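Local coordinates for protein TBC1 domain family member 22A (Homo sapiens, PDB 2QFZ) that probably acts as a GTPase-activating protein for Rab-family GTPases through its TBC domain, and forms homodimers and binds 14-3-3 proteins, at residues D268-Q271 with G276-H279; L46-I51 with Q271-G276. One frame throughout, in Å; residues are numbered along the deposited sequence.

Both contacts meet at the loop that joins helix 260-270 to helix 276-291 in the all-helical TBC domain, and they share Gln-271 and Gly-276. Contact 1 packs the two helix ends across that loop; contact 2 ties the loop to the turn that follows helix 40-47, far back in the sequence. Their centres lie about 7 Å apart. The two are also joined directly: OG1 of Thr-269 sits 2.7 Å from O of Trp-48, and OD2 of Asp-268 lies 2.9 Å from N of Ile-51, both probable hydrogen bonds. Segment 268-271 is thus held by helix 276-291 through Tyr-270 and by segment 46-51 through Asp-268 and Thr-269.

Contact 1 (D268-Q271 with G276-H279); sequences DTYQ and GFSH
Tyr-270 and Phe-277 carry this contact, the first near the C-terminal end of helix 260-270 and the second in the opening turn of helix 276-291. Their rings form an offset edge-to-face pair, with the edge of Tyr-270 turned toward the face of Phe-277, centroids 5.3 Å apart and planes at 77°. The nearest carbons are CD2 of Tyr-270 and CD1 of Phe-277, at 3.5 Å. Just behind that edge, CB of Tyr-270 stands almost centrally over the Phe-277 face, 3.8 Å from the centroid, a CH-pi contact. Phe-277 reaches it because its CG lies anti to its own carbonyl carbon (chi1 -68°), which swings the ring back along the helix toward Tyr-270.

The backbones close up tightly at Gly-276. Its CA gives a nearly straight CA-H...O contact to O of Tyr-270 at 3.3 Å, and a side chain built on Gly-276 would run into that oxygen. The same glycine lays its carbonyl O over one face of the Tyr-270 ring, toward the rim. On the looser side, CG of Gln-271 meets the Phe-277 edge at CE2, 3.9 Å away, and Phe-277 is itself partly exposed, whereas Tyr-270 is buried. No hydrogen bond crosses between the segments; the phenol OH of Tyr-270 is instead hydrogen-bonded to ND1 of His-281, about one turn beyond Phe-277 on helix 276-291.

Here two consecutive helices of the all-helical TBC domain, 260-270 and 276-291, pack across the short loop that joins them. Trp-267 meets both rings, edge-to-face with Phe-277, while Phe-280 and Val-284 of helix 276-291 also pack against Tyr-270.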
loop_
_atom_site.group_PDB
_atom_site.type_symbol
_atom_site.label_atom_id
_atom_site.label_comp_id
_atom_site.label_asym_id
_atom_site.label_seq_id
_atom_site.Cartn_x
_atom_site.Cartn_y
_atom_site.Cartn_z
ATOM N N ASP A 268 0.692 -7.214 -4.019
ATOM C CA ASP A 268 1.307 -8.173 -4.962
ATOM C C ASP A 268 0.912 -7.783 -6.399
ATOM O O ASP A 268 1.744 -7.636 -7.306
ATOM C CB ASP A 268 0.850 -9.612 -4.747
ATOM C CG ASP A 268 1.383 -10.255 -3.498
ATOM O OD1 ASP A 268 2.272 -9.730 -2.793
ATOM O OD2 ASP A 268 0.855 -11.343 -3.191
ATOM N N THR A 269 -0.383 -7.594 -6.600
ATOM C CA THR A 269 -0.901 -7.228 -7.896
ATOM C C THR A 269 -0.592 -5.805 -8.288
ATOM O O THR A 269 -0.265 -5.556 -9.457
ATOM C CB THR A 269 -2.408 -7.465 -7.940
ATOM O OG1 THR A 269 -2.620 -8.828 -7.610
ATOM C CG2 THR A 269 -2.975 -7.192 -9.356
ATOM N N TYR A 270 -0.708 -4.851 -7.346
ATOM C CA TYR A 270 -0.291 -3.468 -7.659
ATOM C C TYR A 270 1.137 -3.373 -8.205
ATOM O O TYR A 270 1.417 -2.557 -9.087
ATOM C CB TYR A 270 -0.445 -2.489 -6.485
ATOM C CG TYR A 270 -1.872 -2.101 -6.127
ATOM C CD1 TYR A 270 -2.953 -2.538 -6.869
ATOM C CD2 TYR A 270 -2.130 -1.283 -5.040
ATOM C CE1 TYR A 270 -4.244 -2.179 -6.535
ATOM C CE2 TYR A 270 -3.425 -0.922 -4.689
ATOM C CZ TYR A 270 -4.470 -1.381 -5.446
ATOM O OH TYR A 270 -5.728 -1.060 -5.145
ATOM N N GLN A 271 2.042 -4.166 -7.660
ATOM C CA GLN A 271 3.451 -4.133 -8.087
ATOM C C GLN A 271 3.695 -4.899 -9.417
ATOM O O GLN A 271 4.745 -4.783 -10.001
ATOM C CB GLN A 271 4.338 -4.672 -6.955
ATOM C CG GLN A 271 4.828 -3.570 -6.061
ATOM C CD GLN A 271 5.272 -4.035 -4.740
ATOM O OE1 GLN A 271 4.730 -4.993 -4.210
ATOM N NE2 GLN A 271 6.247 -3.340 -4.155
ATOM N N GLY A 276 0.399 0.499 -11.013
ATOM C CA GLY A 276 -0.558 -0.170 -10.175
ATOM C C GLY A 276 -1.156 0.671 -9.074
ATOM O O GLY A 276 -2.342 0.615 -8.847
ATOM N N PHE A 277 -0.323 1.415 -8.357
ATOM C CA PHE A 277 -0.767 2.189 -7.190
ATOM C C PHE A 277 -1.463 3.440 -7.651
ATOM O O PHE A 277 -2.295 3.992 -6.965
ATOM C CB PHE A 277 0.435 2.585 -6.307
ATOM C CG PHE A 277 1.075 1.430 -5.633
ATOM C CD1 PHE A 277 0.514 0.887 -4.459
ATOM C CD2 PHE A 277 2.216 0.845 -6.165
ATOM C CE1 PHE A 277 1.099 -0.196 -3.828
ATOM C CE2 PHE A 277 2.827 -0.285 -5.522
ATOM C CZ PHE A 277 2.272 -0.789 -4.358
ATOM N N SER A 278 -1.087 3.858 -8.846
ATOM C CA SER A 278 -1.472 5.104 -9.412
ATOM C C SER A 278 -2.798 4.971 -10.170
ATOM O O SER A 278 -3.740 5.672 -9.878
ATOM C CB SER A 278 -0.351 5.545 -10.366
ATOM O OG SER A 278 -0.665 6.762 -10.939
ATOM N N HIS A 279 -2.853 4.023 -11.101
ATOM C CA HIS A 279 -3.909 3.921 -12.105
ATOM C C HIS A 279 -4.810 2.720 -11.790
ATOM O O HIS A 279 -6.011 2.880 -11.591
ATOM C CB HIS A 279 -3.246 3.793 -13.490
ATOM C CG HIS A 279 -4.200 3.602 -14.634
ATOM N ND1 HIS A 279 -4.147 2.498 -15.472
ATOM C CD2 HIS A 279 -5.196 4.392 -15.120
ATOM C CE1 HIS A 279 -5.079 2.610 -16.405
ATOM N NE2 HIS A 279 -5.726 3.751 -16.218
#

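Contact 2 (L46-I51 with Q271-G276); sequences LSWSGI and QSEPDG
Segment 46-51 leaves helix 40-47 through a type I beta turn from Ser-47 to Gly-50, closed by the bond from N of Gly-50 to O of Ser-47 (2.8 Å). Segment 271-276 is the irregular link between helices 260-270 and 276-291. The chains come nearest at Trp-48 and Ser-272, whose CA atoms are 5.5 Å apart.

The polar link is made by the indole of Trp-48, whose NE1 donates to OE2 of Glu-273 at 2.8 Å. The bond is bent, 137° at the hydrogen: the acceptor lies close to the indole plane, but the donor meets OE2 from its anti side and well out of the carboxylate plane. Ring and carboxylate stand 79° apart. The chain of Glu-273 is bent at chi2 (-76°), which turns the carboxylate onto NE1; its CG, placed by the first torsion, lies 3.7 Å from NE1 of Trp-48.

Within this helical TBC domain the contact fastens the loop between two consecutive helices to a turn more than 200 residues earlier. Tyr-330 of helix 319-335 packs edge-to-face on Trp-48 and also touches Glu-273. With an alanine at Glu-273 the indole N-H of Trp-48 is likely to lose its carboxylate mate, leaving the packing of Tyr-330 as a remaining hold on the ring.

Deeper in, OG of Ser-272 nestles against the turn, 3.1 Å from CB of Ser-47 and 3.3 Å from N of Trp-48, the latter at too poor an angle for a bond. That hydroxyl is hydrogen-bonded to O of Asp-268, and OG of Ser-47 to O of Leu-43.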
loop_
_atom_site.group_PDB
_atom_site.type_symbol
_atom_site.label_atom_id
_atom_site.label_comp_id
_atom_site.label_asym_id
_atom_site.label_seq_id
_atom_site.Cartn_x
_atom_site.Cartn_y
_atom_site.Cartn_z
ATOM N N LEU A 46 3.452 -13.696 -13.111
ATOM C CA LEU A 46 3.200 -14.693 -12.062
ATOM C C LEU A 46 2.687 -14.027 -10.769
ATOM O O LEU A 46 1.838 -14.556 -10.099
ATOM C CB LEU A 46 4.441 -15.510 -11.738
ATOM C CG LEU A 46 4.794 -16.710 -12.609
ATOM C CD1 LEU A 46 5.823 -17.545 -11.874
ATOM C CD2 LEU A 46 3.592 -17.543 -12.961
ATOM N N SER A 47 3.243 -12.878 -10.440
ATOM C CA SER A 47 2.931 -12.178 -9.177
ATOM C C SER A 47 1.482 -11.624 -9.124
ATOM O O SER A 47 0.914 -11.371 -8.027
ATOM C CB SER A 47 3.950 -11.048 -8.998
ATOM O OG SER A 47 5.263 -11.572 -8.811
ATOM N N TRP A 48 0.874 -11.458 -10.306
ATOM C CA TRP A 48 -0.457 -10.845 -10.435
ATOM C C TRP A 48 -1.429 -11.654 -9.628
ATOM O O TRP A 48 -2.264 -11.101 -8.962
ATOM C CB TRP A 48 -0.897 -10.753 -11.901
ATOM C CG TRP A 48 -2.016 -9.739 -12.174
ATOM C CD1 TRP A 48 -1.871 -8.479 -12.674
ATOM C CD2 TRP A 48 -3.412 -9.920 -11.941
ATOM N NE1 TRP A 48 -3.084 -7.870 -12.766
ATOM C CE2 TRP A 48 -4.053 -8.732 -12.322
ATOM C CE3 TRP A 48 -4.185 -10.962 -11.423
ATOM C CZ2 TRP A 48 -5.438 -8.553 -12.222
ATOM C CZ3 TRP A 48 -5.596 -10.779 -11.330
ATOM C CH2 TRP A 48 -6.184 -9.580 -11.715
ATOM N N SER A 49 -1.273 -12.972 -9.659
ATOM C CA SER A 49 -2.178 -13.879 -9.015
ATOM C C SER A 49 -1.792 -14.147 -7.573
ATOM O O SER A 49 -2.347 -15.039 -6.951
ATOM C CB SER A 49 -2.281 -15.166 -9.847
ATOM O OG SER A 49 -2.649 -14.878 -11.222
ATOM N N GLY A 50 -0.868 -13.339 -7.027
ATOM C CA GLY A 50 -0.444 -13.447 -5.625
ATOM C C GLY A 50 0.926 -14.110 -5.522
ATOM O O GLY A 50 1.242 -14.961 -6.333
ATOM N N ILE A 51 1.727 -13.738 -4.527
ATOM C CA ILE A 51 3.114 -14.245 -4.397
ATOM C C ILE A 51 3.193 -15.097 -3.157
ATOM O O ILE A 51 2.821 -14.631 -2.097
ATOM C CB ILE A 51 4.113 -13.074 -4.240
ATOM C CG1 ILE A 51 3.938 -12.080 -5.388
ATOM C CG2 ILE A 51 5.592 -13.555 -4.138
ATOM C CD1 ILE A 51 4.619 -10.741 -5.180
ATOM N N GLN A 271 2.042 -4.166 -7.660
ATOM C CA GLN A 271 3.451 -4.133 -8.087
ATOM C C GLN A 271 3.695 -4.899 -9.417
ATOM O O GLN A 271 4.745 -4.783 -10.001
ATOM C CB GLN A 271 4.338 -4.672 -6.955
ATOM C CG GLN A 271 4.828 -3.570 -6.061
ATOM C CD GLN A 271 5.272 -4.035 -4.740
ATOM O OE1 GLN A 271 4.730 -4.993 -4.210
ATOM N NE2 GLN A 271 6.247 -3.340 -4.155
ATOM N N SER A 272 2.722 -5.690 -9.854
ATOM C CA SER A 272 2.791 -6.456 -11.096
ATOM C C SER A 272 2.240 -5.673 -12.259
ATOM O O SER A 272 2.568 -5.948 -13.405
ATOM C CB SER A 272 1.966 -7.704 -10.972
ATOM O OG SER A 272 2.479 -8.538 -9.965
ATOM N N GLU A 273 1.377 -4.707 -11.942
ATOM C CA GLU A 273 0.670 -3.908 -12.934
ATOM C C GLU A 273 1.476 -2.697 -13.336
ATOM O O GLU A 273 2.235 -2.137 -12.529
ATOM C CB GLU A 273 -0.694 -3.432 -12.391
ATOM C CG GLU A 273 -1.788 -4.448 -12.497
ATOM C CD GLU A 273 -2.331 -4.585 -13.927
ATOM O OE1 GLU A 273 -2.675 -3.568 -14.539
ATOM O OE2 GLU A 273 -2.414 -5.718 -14.429
ATOM N N PRO A 274 1.325 -2.282 -14.599
ATOM C CA PRO A 274 1.859 -0.987 -14.946
ATOM C C PRO A 274 1.050 0.098 -14.217
ATOM O O PRO A 274 -0.199 0.063 -14.215
ATOM C CB PRO A 274 1.728 -0.937 -16.470
ATOM C CG PRO A 274 0.725 -1.911 -16.827
ATOM C CD PRO A 274 0.693 -2.958 -15.748
ATOM N N ASP A 275 1.772 0.997 -13.542
ATOM C CA ASP A 275 1.184 2.063 -12.722
ATOM C C ASP A 275 0.095 1.561 -11.762
ATOM O O ASP A 275 -0.985 2.134 -11.702
ATOM C CB ASP A 275 0.618 3.175 -13.617
ATOM C CG ASP A 275 1.682 3.829 -14.486
ATOM O OD1 ASP A 275 2.806 4.049 -13.990
ATOM O OD2 ASP A 275 1.380 4.128 -15.670
ATOM N N GLY A 276 0.399 0.499 -11.013
ATOM C CA GLY A 276 -0.558 -0.170 -10.175
ATOM C C GLY A 276 -1.156 0.671 -9.074
ATOM O O GLY A 276 -2.342 0.615 -8.847
#